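Local structure of catalase-3 (Neurospora crassa, 6NSW) at residues His266-Gln271 with Glu309-Leu314. The protein breaks down hydrogen peroxide to water and oxygen at a heme, and so probably protects the cell from peroxide damage. Residues are numbered along the deposited sequence; the frame is centred on the assembly and turned at random.
Sequences HWKTKQ and ELAVQL
H266 and Q313 join side chain to side chain. H266 NE2 donates to Q313 OE1 over 2.9 Å, a bent bond with 143° at the hydrogen. The imidazole and amide planes stand 86° apart, and NE2 sits above the carbonyl plane of the amide. With CG beside the backbone N (chi1 -67°), the H266 ring leans along the strand toward Q313. The other end of that amide is also fixed: Q313 NE2 donates to the backbone oxygens of L334 and A339. Cutting H266 back to an alanine would remove the donor, and is likely to leave Q313 OE1 without this partner and a gap where the ring meets F246.

Beneath these side chains the backbones pair as antiparallel strands. H266 and A311 form a hydrogen-bonded pair, with A311 N to H266 O 2.9 Å and nearly straight. K268 and E309 form the next such pair, with K268 N to E309 O 3.0 Å. Between them, W267 and L310 are a non-hydrogen-bonded pair on the other face of the sheet. L310 CD1 lies over the six-membered ring of W267, 4.1 Å from its centroid, a CH-pi contact. L310 CB meets the rim at W267 CZ3, 3.6 Å away. From outside the two strands, the ring of F159 stacks on W267.

Past the strand end, K270 NZ forms a salt bridge with E309 OE1, 3.2 Å away, with only a weak hydrogen bond in it. K268 instead bends away to pair with D244.

The side chain of W267 is about 10 Å from the heme. The pairing joins strands 260-269 and 307-315 of the antiparallel beta-barrel typical of heme catalases.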
loop_
_atom_site.group_PDB
_atom_site.type_symbol
_atom_site.label_atom_id
_atom_site.label_comp_id
_atom_site.label_asym_id
_atom_site.label_seq_id
_atom_site.Cartn_x
_atom_site.Cartn_y
_atom_site.Cartn_z
ATOM N N HIS A 266 29.317 3.645 -23.043
ATOM C CA HIS A 266 29.046 4.913 -23.706
ATOM C C HIS A 266 27.939 4.728 -24.732
ATOM O O HIS A 266 27.888 3.707 -25.424
ATOM C CB HIS A 266 30.282 5.461 -24.427
ATOM C CG HIS A 266 31.396 5.872 -23.519
ATOM N ND1 HIS A 266 31.828 7.176 -23.419
ATOM C CD2 HIS A 266 32.202 5.144 -22.708
ATOM C CE1 HIS A 266 32.837 7.240 -22.567
ATOM N NE2 HIS A 266 33.084 6.020 -22.124
ATOM N N TRP A 267 27.061 5.724 -24.830
ATOM C CA TRP A 267 26.132 5.867 -25.947
ATOM C C TRP A 267 26.541 7.115 -26.719
ATOM O O TRP A 267 26.592 8.208 -26.145
ATOM C CB TRP A 267 24.680 5.988 -25.472
ATOM C CG TRP A 267 24.065 4.746 -24.868
ATOM C CD1 TRP A 267 23.760 4.540 -23.551
ATOM C CD2 TRP A 267 23.640 3.563 -25.565
ATOM N NE1 TRP A 267 23.190 3.299 -23.383
ATOM C CE2 TRP A 267 23.107 2.679 -24.603
ATOM C CE3 TRP A 267 23.670 3.163 -26.905
ATOM C CZ2 TRP A 267 22.607 1.421 -24.940
ATOM C CZ3 TRP A 267 23.175 1.910 -27.237
ATOM C CH2 TRP A 267 22.649 1.055 -26.258
ATOM N N LYS A 268 26.839 6.956 -28.005
ATOM C CA LYS A 268 27.228 8.070 -28.863
ATOM C C LYS A 268 26.104 8.351 -29.849
ATOM O O LYS A 268 25.790 7.501 -30.693
ATOM C CB LYS A 268 28.535 7.765 -29.599
ATOM C CG LYS A 268 29.638 7.190 -28.720
ATOM C CD LYS A 268 29.959 8.102 -27.540
ATOM C CE LYS A 268 30.614 9.406 -27.974
ATOM N NZ LYS A 268 30.754 10.350 -26.822
ATOM N N THR A 269 25.510 9.539 -29.748
ATOM C CA THR A 269 24.347 9.862 -30.569
ATOM C C THR A 269 24.725 10.009 -32.037
ATOM O O THR A 269 25.716 10.666 -32.374
ATOM C CB THR A 269 23.676 11.142 -30.068
ATOM O OG1 THR A 269 22.669 11.556 -31.002
ATOM C CG2 THR A 269 24.693 12.266 -29.890
ATOM N N LYS A 270 23.934 9.385 -32.909
ATOM C CA LYS A 270 24.081 9.559 -34.347
ATOM C C LYS A 270 23.494 10.875 -34.831
ATOM O O LYS A 270 23.743 11.263 -35.978
ATOM C CB LYS A 270 23.417 8.398 -35.092
ATOM C CG LYS A 270 24.067 7.037 -34.855
ATOM C CD LYS A 270 25.550 7.162 -34.538
ATOM C CE LYS A 270 26.403 6.696 -35.704
ATOM N NZ LYS A 270 27.803 7.197 -35.611
ATOM N N GLN A 271 22.717 11.553 -33.989
ATOM C CA GLN A 271 22.140 12.850 -34.304
ATOM C C GLN A 271 23.085 13.999 -33.985
ATOM O O GLN A 271 22.793 15.142 -34.353
ATOM C CB GLN A 271 20.823 13.052 -33.538
ATOM C CG GLN A 271 19.675 12.124 -33.933
ATOM C CD GLN A 271 19.924 10.664 -33.583
ATOM O OE1 GLN A 271 19.882 9.790 -34.450
ATOM N NE2 GLN A 271 20.191 10.395 -32.309
ATOM N N GLU A 309 25.115 4.659 -30.966
ATOM C CA GLU A 309 26.008 3.512 -31.000
ATOM C C GLU A 309 26.487 3.188 -29.592
ATOM O O GLU A 309 26.813 4.084 -28.808
ATOM C CB GLU A 309 27.195 3.771 -31.929
ATOM C CG GLU A 309 26.860 3.552 -33.398
ATOM C CD GLU A 309 28.026 3.834 -34.324
ATOM O OE1 GLU A 309 28.883 4.668 -33.965
ATOM O OE2 GLU A 309 28.081 3.227 -35.415
ATOM N N LEU A 310 26.500 1.898 -29.265
ATOM C CA LEU A 310 27.008 1.434 -27.982
ATOM C C LEU A 310 28.514 1.235 -28.102
ATOM O O LEU A 310 28.978 0.457 -28.941
ATOM C CB LEU A 310 26.320 0.140 -27.553
ATOM C CG LEU A 310 26.859 -0.514 -26.276
ATOM C CD1 LEU A 310 26.632 0.385 -25.069
ATOM C CD2 LEU A 310 26.228 -1.883 -26.055
ATOM N N ALA A 311 29.273 1.944 -27.272
ATOM C CA ALA A 311 30.725 1.886 -27.302
ATOM C C ALA A 311 31.256 1.661 -25.895
ATOM O O ALA A 311 30.630 2.057 -24.908
ATOM C CB ALA A 311 31.328 3.167 -27.894
ATOM N N VAL A 312 32.423 1.023 -25.813
ATOM C CA VAL A 312 33.045 0.699 -24.537
ATOM C C VAL A 312 34.483 1.196 -24.519
ATOM O O VAL A 312 35.151 1.281 -25.554
ATOM C CB VAL A 312 33.011 -0.817 -24.245
ATOM C CG1 VAL A 312 31.582 -1.290 -24.011
ATOM C CG2 VAL A 312 33.663 -1.592 -25.379
ATOM N N GLN A 313 34.948 1.545 -23.324
ATOM C CA GLN A 313 36.367 1.611 -23.011
ATOM C C GLN A 313 36.708 0.372 -22.196
ATOM O O GLN A 313 35.967 0.007 -21.278
ATOM C CB GLN A 313 36.712 2.877 -22.224
ATOM C CG GLN A 313 36.607 4.176 -23.013
ATOM C CD GLN A 313 36.705 5.403 -22.119
ATOM O OE1 GLN A 313 35.869 5.615 -21.240
ATOM N NE2 GLN A 313 37.736 6.213 -22.335
ATOM N N LEU A 314 37.811 -0.284 -22.542
ATOM C CA LEU A 314 38.215 -1.527 -21.896
ATOM C C LEU A 314 39.562 -1.327 -21.220
ATOM O O LEU A 314 40.485 -0.771 -21.823
ATOM C CB LEU A 314 38.279 -2.670 -22.910
ATOM C CG LEU A 314 36.938 -2.943 -23.597
ATOM C CD1 LEU A 314 37.128 -3.733 -24.884
ATOM C CD2 LEU A 314 35.986 -3.662 -22.646
#